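Local coordinates for glutamate racemase (Escherichia coli, PDB 2JFN), which belongs to the Asp/Glu/hydantoin racemase family of enzymes and carries a bound glutamic acid in its ligand pocket, at residues Glu70-Arg82 with Tyr273-Gly285. Numbering follows the deposited sequence.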
ATOM      1  N   GLU A  70       3.686 -17.151   2.583  1.00 29.88           N
ATOM      2  CA  GLU A  70       2.658 -18.157   2.841  1.00 30.07           C
ATOM      3  C   GLU A  70       1.329 -17.527   3.245  1.00 28.57           C
ATOM      4  O   GLU A  70       0.256 -17.962   2.809  1.00 28.03           O
ATOM      5  CB  GLU A  70       3.099 -19.121   3.952  1.00 31.73           C
ATOM      6  CG  GLU A  70       4.297 -20.020   3.617  1.00 35.37           C
ATOM      7  CD  GLU A  70       4.074 -20.888   2.386  1.00 37.49           C
ATOM      8  OE1 GLU A  70       2.953 -21.419   2.211  1.00 39.42           O
ATOM      9  OE2 GLU A  70       5.027 -21.050   1.592  1.00 39.33           O
ATOM     10  N   ARG A  71       1.412 -16.509   4.090  1.00 26.83           N
ATOM     11  CA  ARG A  71       0.230 -15.815   4.587  1.00 25.52           C
ATOM     12  C   ARG A  71      -0.542 -15.107   3.481  1.00 24.66           C
ATOM     13  O   ARG A  71      -1.757 -15.267   3.376  1.00 24.09           O
ATOM     14  CB  ARG A  71       0.637 -14.809   5.668  1.00 25.00           C
ATOM     15  CG  ARG A  71      -0.517 -14.041   6.298  1.00 24.55           C
ATOM     16  CD  ARG A  71      -1.482 -14.955   7.048  1.00 24.30           C
ATOM     17  NE  ARG A  71      -2.487 -14.164   7.763  1.00 24.43           N
ATOM     18  CZ  ARG A  71      -3.538 -14.673   8.395  1.00 24.76           C
ATOM     19  NH1 ARG A  71      -3.743 -15.987   8.410  1.00 24.34           N
ATOM     20  NH2 ARG A  71      -4.394 -13.864   9.003  1.00 24.54           N
ATOM     21  N   VAL A  72       0.156 -14.332   2.654  1.00 23.70           N
ATOM     22  CA  VAL A  72      -0.517 -13.610   1.580  1.00 23.69           C
ATOM     23  C   VAL A  72      -1.117 -14.576   0.555  1.00 23.44           C
ATOM     24  O   VAL A  72      -2.210 -14.340   0.041  1.00 23.28           O
ATOM     25  CB  VAL A  72       0.442 -12.620   0.887  1.00 23.55           C
ATOM     26  CG1 VAL A  72      -0.286 -11.885  -0.227  1.00 23.48           C
ATOM     27  CG2 VAL A  72       0.968 -11.614   1.919  1.00 24.07           C
ATOM     28  N   VAL A  73      -0.411 -15.661   0.262  1.00 23.43           N
ATOM     29  CA  VAL A  73      -0.927 -16.656  -0.672  1.00 23.42           C
ATOM     30  C   VAL A  73      -2.202 -17.279  -0.077  1.00 23.35           C
ATOM     31  O   VAL A  73      -3.175 -17.505  -0.788  1.00 23.23           O
ATOM     32  CB  VAL A  73       0.113 -17.771  -0.952  1.00 24.16           C
ATOM     33  CG1 VAL A  73      -0.550 -18.946  -1.678  1.00 24.47           C
ATOM     34  CG2 VAL A  73       1.248 -17.225  -1.806  1.00 24.03           C
ATOM     35  N   ALA A  74      -2.202 -17.545   1.228  1.00 22.61           N
ATOM     36  CA  ALA A  74      -3.379 -18.130   1.875  1.00 22.36           C
ATOM     37  C   ALA A  74      -4.563 -17.154   1.865  1.00 22.47           C
ATOM     38  O   ALA A  74      -5.707 -17.555   1.647  1.00 21.70           O
ATOM     39  CB  ALA A  74      -3.052 -18.541   3.312  1.00 22.18           C
ATOM     40  N   ILE A  75      -4.301 -15.873   2.107  1.00 22.12           N
ATOM     41  CA  ILE A  75      -5.386 -14.907   2.098  1.00 22.33           C
ATOM     42  C   ILE A  75      -5.998 -14.756   0.693  1.00 22.41           C
ATOM     43  O   ILE A  75      -7.217 -14.719   0.550  1.00 22.76           O
ATOM     44  CB  ILE A  75      -4.917 -13.530   2.637  1.00 22.09           C
ATOM     45  CG1 ILE A  75      -4.614 -13.647   4.137  1.00 22.35           C
ATOM     46  CG2 ILE A  75      -5.996 -12.472   2.386  1.00 21.64           C
ATOM     47  CD1 ILE A  75      -3.971 -12.409   4.759  1.00 21.88           C
ATOM     48  N   VAL A  76      -5.168 -14.682  -0.346  1.00 22.98           N
ATOM     49  CA  VAL A  76      -5.707 -14.540  -1.702  1.00 22.84           C
ATOM     50  C   VAL A  76      -6.469 -15.812  -2.082  1.00 23.01           C
ATOM     51  O   VAL A  76      -7.456 -15.773  -2.812  1.00 22.66           O
ATOM     52  CB  VAL A  76      -4.591 -14.290  -2.746  1.00 23.18           C
ATOM     53  CG1 VAL A  76      -5.203 -14.240  -4.156  1.00 23.17           C
ATOM     54  CG2 VAL A  76      -3.870 -12.969  -2.436  1.00 22.52           C
ATOM     55  N   THR A  77      -6.008 -16.946  -1.577  1.00 23.25           N
ATOM     56  CA  THR A  77      -6.676 -18.210  -1.850  1.00 23.42           C
ATOM     57  C   THR A  77      -8.084 -18.182  -1.255  1.00 23.65           C
ATOM     58  O   THR A  77      -9.051 -18.601  -1.900  1.00 23.58           O
ATOM     59  CB  THR A  77      -5.879 -19.374  -1.246  1.00 23.36           C
ATOM     60  OG1 THR A  77      -4.596 -19.427  -1.883  1.00 23.52           O
ATOM     61  CG2 THR A  77      -6.604 -20.704  -1.459  1.00 23.84           C
ATOM     62  N   ALA A  78      -8.193 -17.675  -0.030  1.00 23.68           N
ATOM     63  CA  ALA A  78      -9.479 -17.593   0.656  1.00 24.18           C
ATOM     64  C   ALA A  78     -10.406 -16.617  -0.055  1.00 24.10           C
ATOM     65  O   ALA A  78     -11.598 -16.881  -0.204  1.00 23.96           O
ATOM     66  CB  ALA A  78      -9.280 -17.165   2.111  1.00 24.04           C
ATOM     67  N   VAL A  79      -9.867 -15.485  -0.496  1.00 23.77           N
ATOM     68  CA  VAL A  79     -10.700 -14.522  -1.196  1.00 24.22           C
ATOM     69  C   VAL A  79     -11.240 -15.151  -2.480  1.00 24.69           C
ATOM     70  O   VAL A  79     -12.431 -15.031  -2.780  1.00 24.55           O
ATOM     71  CB  VAL A  79      -9.922 -13.237  -1.565  1.00 23.88           C
ATOM     72  CG1 VAL A  79     -10.818 -12.316  -2.376  1.00 23.31           C
ATOM     73  CG2 VAL A  79      -9.450 -12.526  -0.297  1.00 23.95           C
ATOM     74  N   GLN A  80     -10.364 -15.825  -3.220  1.00 25.87           N
ATOM     75  CA  GLN A  80     -10.737 -16.478  -4.477  1.00 27.88           C
ATOM     76  C   GLN A  80     -11.868 -17.485  -4.300  1.00 29.34           C
ATOM     77  O   GLN A  80     -12.609 -17.770  -5.242  1.00 28.95           O
ATOM     78  CB  GLN A  80      -9.532 -17.193  -5.099  1.00 28.24           C
ATOM     79  CG  GLN A  80      -9.884 -17.951  -6.378  1.00 29.92           C
ATOM     80  CD  GLN A  80      -8.696 -18.606  -7.038  1.00 30.55           C
ATOM     81  OE1 GLN A  80      -8.085 -19.523  -6.482  1.00 32.95           O
ATOM     82  NE2 GLN A  80      -8.360 -18.146  -8.233  1.00 31.00           N
ATOM     83  N   GLU A  81     -11.994 -18.030  -3.097  1.00 30.79           N
ATOM     84  CA  GLU A  81     -13.047 -18.995  -2.815  1.00 32.53           C
ATOM     85  C   GLU A  81     -14.384 -18.287  -2.688  1.00 32.42           C
ATOM     86  O   GLU A  81     -15.422 -18.835  -3.062  1.00 32.74           O
ATOM     87  CB  GLU A  81     -12.737 -19.759  -1.529  1.00 34.55           C
ATOM     88  CG  GLU A  81     -11.775 -20.900  -1.732  1.00 37.85           C
ATOM     89  CD  GLU A  81     -12.316 -21.932  -2.704  1.00 39.61           C
ATOM     90  OE1 GLU A  81     -13.461 -22.398  -2.509  1.00 41.29           O
ATOM     91  OE2 GLU A  81     -11.598 -22.280  -3.664  1.00 41.33           O
ATOM     92  N   ARG A  82     -14.356 -17.068  -2.161  1.00 31.81           N
ATOM     93  CA  ARG A  82     -15.570 -16.279  -2.004  1.00 31.83           C
ATOM     94  C   ARG A  82     -15.988 -15.679  -3.348  1.00 31.32           C
ATOM     95  O   ARG A  82     -17.177 -15.640  -3.678  1.00 31.21           O
ATOM     96  CB  ARG A  82     -15.352 -15.162  -0.976  1.00 32.76           C
ATOM     97  CG  ARG A  82     -15.277 -15.648   0.473  1.00 34.95           C
ATOM     98  CD  ARG A  82     -16.610 -16.260   0.911  1.00 36.27           C
ATOM     99  NE  ARG A  82     -17.669 -15.252   0.949  1.00 38.20           N
ATOM    100  CZ  ARG A  82     -17.924 -14.472   1.997  1.00 38.36           C
ATOM    101  NH1 ARG A  82     -17.202 -14.589   3.102  1.00 38.95           N
ATOM    102  NH2 ARG A  82     -18.892 -13.564   1.934  1.00 38.87           N
ATOM    103  N   TYR A 273     -15.251   4.903   2.080  1.00 31.12           N
ATOM    104  CA  TYR A 273     -14.459   4.497   0.919  1.00 30.49           C
ATOM    105  C   TYR A 273     -15.263   3.717  -0.122  1.00 30.66           C
ATOM    106  O   TYR A 273     -14.784   3.478  -1.230  1.00 30.68           O
ATOM    107  CB  TYR A 273     -13.247   3.656   1.343  1.00 30.13           C
ATOM    108  CG  TYR A 273     -11.994   4.464   1.602  1.00 30.08           C
ATOM    109  CD1 TYR A 273     -11.647   4.863   2.892  1.00 30.27           C
ATOM    110  CD2 TYR A 273     -11.157   4.839   0.550  1.00 30.11           C
ATOM    111  CE1 TYR A 273     -10.500   5.616   3.129  1.00 30.56           C
ATOM    112  CE2 TYR A 273     -10.008   5.590   0.774  1.00 30.62           C
ATOM    113  CZ  TYR A 273      -9.685   5.975   2.063  1.00 31.12           C
ATOM    114  OH  TYR A 273      -8.553   6.723   2.285  1.00 31.48           O
ATOM    115  N   GLY A 274     -16.480   3.312   0.225  1.00 30.61           N
ATOM    116  CA  GLY A 274     -17.290   2.584  -0.736  1.00 30.77           C
ATOM    117  C   GLY A 274     -17.542   1.121  -0.415  1.00 31.11           C
ATOM    118  O   GLY A 274     -18.065   0.386  -1.251  1.00 30.91           O
ATOM    119  N   PHE A 275     -17.165   0.687   0.782  1.00 31.47           N
ATOM    120  CA  PHE A 275     -17.393  -0.699   1.185  1.00 32.19           C
ATOM    121  C   PHE A 275     -18.497  -0.678   2.230  1.00 33.19           C
ATOM    122  O   PHE A 275     -18.279  -0.260   3.365  1.00 33.75           O
ATOM    123  CB  PHE A 275     -16.121  -1.318   1.775  1.00 31.21           C
ATOM    124  CG  PHE A 275     -14.959  -1.331   0.822  1.00 30.69           C
ATOM    125  CD1 PHE A 275     -14.011  -0.311   0.845  1.00 30.41           C
ATOM    126  CD2 PHE A 275     -14.836  -2.339  -0.126  1.00 29.75           C
ATOM    127  CE1 PHE A 275     -12.954  -0.295  -0.070  1.00 30.10           C
ATOM    128  CE2 PHE A 275     -13.786  -2.333  -1.044  1.00 30.33           C
ATOM    129  CZ  PHE A 275     -12.843  -1.306  -1.015  1.00 30.15           C
ATOM    130  N   GLU A 276     -19.684  -1.119   1.831  1.00 34.59           N
ATOM    131  CA  GLU A 276     -20.840  -1.127   2.719  1.00 36.07           C
ATOM    132  C   GLU A 276     -20.730  -2.111   3.866  1.00 35.79           C
ATOM    133  O   GLU A 276     -21.179  -1.833   4.981  1.00 35.99           O
ATOM    134  CB  GLU A 276     -22.106  -1.451   1.923  1.00 37.83           C
ATOM    135  CG  GLU A 276     -21.995  -2.713   1.076  1.00 39.84           C
ATOM    136  CD  GLU A 276     -23.300  -3.484   1.004  1.00 41.24           C
ATOM    137  OE1 GLU A 276     -24.368  -2.846   0.844  1.00 42.52           O
ATOM    138  OE2 GLU A 276     -23.262  -4.730   1.099  1.00 41.91           O
ATOM    139  N   THR A 277     -20.119  -3.257   3.590  1.00 35.29           N
ATOM    140  CA  THR A 277     -20.002  -4.309   4.586  1.00 35.33           C
ATOM    141  C   THR A 277     -18.578  -4.757   4.896  1.00 34.38           C
ATOM    142  O   THR A 277     -17.692  -4.698   4.043  1.00 33.90           O
ATOM    143  CB  THR A 277     -20.807  -5.548   4.118  1.00 35.95           C
ATOM    144  OG1 THR A 277     -22.150  -5.148   3.808  1.00 37.35           O
ATOM    145  CG2 THR A 277     -20.834  -6.619   5.191  1.00 36.44           C
ATOM    146  N   LEU A 278     -18.387  -5.199   6.136  1.00 33.42           N
ATOM    147  CA  LEU A 278     -17.116  -5.724   6.619  1.00 32.84           C
ATOM    148  C   LEU A 278     -17.422  -7.116   7.161  1.00 32.90           C
ATOM    149  O   LEU A 278     -18.240  -7.264   8.070  1.00 32.50           O
ATOM    150  CB  LEU A 278     -16.553  -4.859   7.746  1.00 32.25           C
ATOM    151  CG  LEU A 278     -15.359  -5.465   8.490  1.00 31.65           C
ATOM    152  CD1 LEU A 278     -14.140  -5.530   7.574  1.00 31.85           C
ATOM    153  CD2 LEU A 278     -15.049  -4.627   9.714  1.00 32.00           C
ATOM    154  N   GLU A 279     -16.782  -8.133   6.593  1.00 32.79           N
ATOM    155  CA  GLU A 279     -16.985  -9.511   7.032  1.00 33.18           C
ATOM    156  C   GLU A 279     -15.653 -10.182   7.344  1.00 33.21           C
ATOM    157  O   GLU A 279     -14.594  -9.743   6.884  1.00 31.95           O
ATOM    158  CB  GLU A 279     -17.698 -10.334   5.949  1.00 33.85           C
ATOM    159  CG  GLU A 279     -19.136  -9.927   5.655  1.00 34.93           C
ATOM    160  CD  GLU A 279     -19.769 -10.781   4.570  1.00 35.80           C
ATOM    161  OE1 GLU A 279     -20.863 -10.413   4.079  1.00 37.17           O
ATOM    162  OE2 GLU A 279     -19.182 -11.823   4.207  1.00 35.89           O
ATOM    163  N   LYS A 280     -15.717 -11.252   8.129  1.00 33.51           N
ATOM    164  CA  LYS A 280     -14.524 -12.005   8.472  1.00 34.17           C
ATOM    165  C   LYS A 280     -14.275 -13.038   7.384  1.00 34.45           C
ATOM    166  O   LYS A 280     -15.197 -13.716   6.938  1.00 34.38           O
ATOM    167  CB  LYS A 280     -14.692 -12.725   9.813  1.00 34.76           C
ATOM    168  CG  LYS A 280     -13.585 -13.745  10.078  1.00 35.25           C
ATOM    169  CD  LYS A 280     -13.696 -14.356  11.458  1.00 36.16           C
ATOM    170  CE  LYS A 280     -12.620 -15.410  11.683  1.00 36.76           C
ATOM    171  NZ  LYS A 280     -12.609 -15.869  13.109  1.00 37.23           N
ATOM    172  N   LEU A 281     -13.026 -13.147   6.951  1.00 34.75           N
ATOM    173  CA  LEU A 281     -12.668 -14.116   5.930  1.00 35.65           C
ATOM    174  C   LEU A 281     -11.955 -15.289   6.595  1.00 36.70           C
ATOM    175  O   LEU A 281     -11.026 -15.090   7.378  1.00 36.57           O
ATOM    176  CB  LEU A 281     -11.741 -13.481   4.894  1.00 35.08           C
ATOM    177  CG  LEU A 281     -11.283 -14.401   3.762  1.00 34.82           C
ATOM    178  CD1 LEU A 281     -12.463 -14.742   2.865  1.00 34.07           C
ATOM    179  CD2 LEU A 281     -10.183 -13.710   2.964  1.00 34.40           C
ATOM    180  N   ALA A 282     -12.394 -16.506   6.292  1.00 37.88           N
ATOM    181  CA  ALA A 282     -11.776 -17.702   6.861  1.00 39.41           C
ATOM    182  C   ALA A 282     -10.532 -18.047   6.049  1.00 40.14           C
ATOM    183  O   ALA A 282     -10.627 -18.344   4.860  1.00 40.34           O
ATOM    184  CB  ALA A 282     -12.762 -18.871   6.829  1.00 39.19           C
ATOM    185  N   VAL A 283      -9.371 -18.013   6.697  1.00 41.23           N
ATOM    186  CA  VAL A 283      -8.105 -18.304   6.028  1.00 42.40           C
ATOM    187  C   VAL A 283      -7.454 -19.604   6.510  1.00 43.56           C
ATOM    188  O   VAL A 283      -7.543 -19.951   7.690  1.00 43.82           O
ATOM    189  CB  VAL A 283      -7.104 -17.155   6.249  1.00 42.15           C
ATOM    190  CG1 VAL A 283      -5.799 -17.456   5.536  1.00 42.12           C
ATOM    191  CG2 VAL A 283      -7.698 -15.848   5.756  1.00 42.22           C
ATOM    192  N   LEU A 284      -6.793 -20.311   5.594  1.00 44.69           N
ATOM    193  CA  LEU A 284      -6.109 -21.566   5.918  1.00 45.88           C
ATOM    194  C   LEU A 284      -4.596 -21.391   5.815  1.00 46.59           C
ATOM    195  O   LEU A 284      -3.919 -22.172   5.138  1.00 47.10           O
ATOM    196  CB  LEU A 284      -6.534 -22.681   4.955  1.00 46.17           C
ATOM    197  CG  LEU A 284      -8.017 -22.948   4.702  1.00 46.66           C
ATOM    198  CD1 LEU A 284      -8.152 -24.208   3.855  1.00 46.97           C
ATOM    199  CD2 LEU A 284      -8.757 -23.112   6.020  1.00 46.95           C
ATOM    200  N   GLY A 285      -4.062 -20.368   6.476  1.00 47.04           N
ATOM    201  CA  GLY A 285      -2.632 -20.127   6.418  1.00 47.76           C
ATOM    202  C   GLY A 285      -2.194 -18.807   7.028  1.00 47.90           C
ATOM    203  O   GLY A 285      -1.125 -18.768   7.672  1.00 48.58           O
ATOM    204  OXT GLY A 285      -2.904 -17.801   6.846  1.00 48.12           O
TER
HETATM  205  O   HOH W   1      -5.573 -18.024   9.779  1.00 57.46           O
HETATM  206  O   HOH W   2      -6.572 -20.013   2.774  1.00 27.02           O
HETATM  207  O   HOH W   3     -14.658 -16.672   4.269  1.00 50.35           O
HETATM  208  O   HOH W   4     -17.779 -14.322   5.902  1.00 54.60           O
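Salt bridges close both ends of the contact with helix 65-82, Arg71 gripping the terminal carboxylate of Gly285 and Arg82 pairing with Glu279 of strand 277-280. Arg71 NH1 meets Gly285 OXT, 2.5 Å away, in a short, bent bridge with the oxygen tilted 17° from the guanidinium plane. A bend at chi2 (63°) turns the arginine chain toward the tail, and CD also lies beside OXT. Arg82, folded at both chi2 and chi3, sends NH2 to Glu279 OE2 at 2.9 Å in a nearly straight bond (172°) that uses the syn side of the carboxylate; the two flat groups are almost coplanar. Between these charged ends the side chains that meet are mostly apolar. Leu281 CD2 settles on Val79 CG2 at 3.5 Å and on Ala78 CB, while its CD1 lies by Arg82 CG. Val283 splits its methyls, CG1 reaching Ala74 CB at 3.7 Å and CG2 facing Ile75 CG1. Gly285, lacking a side chain, sits with CA 3.5 Å from Ala74 CB, and Ala78 CB touches Ala282 O at 3.3 Å. One water joins Ala74 O to Leu284 N, and another links Arg82 NH1 with Lys280 O. Further out, Asp54 forms a salt bridge with Arg71 NE, giving the guanidinium a second anionic partner. Strand 277-280 pairs in parallel with strand 253-256; beyond it, residues 281-285 run along the helix, a C-terminal extension that follows the last strand and packs on a helix flanking the mixed sheet of the alpha/beta racemase fold.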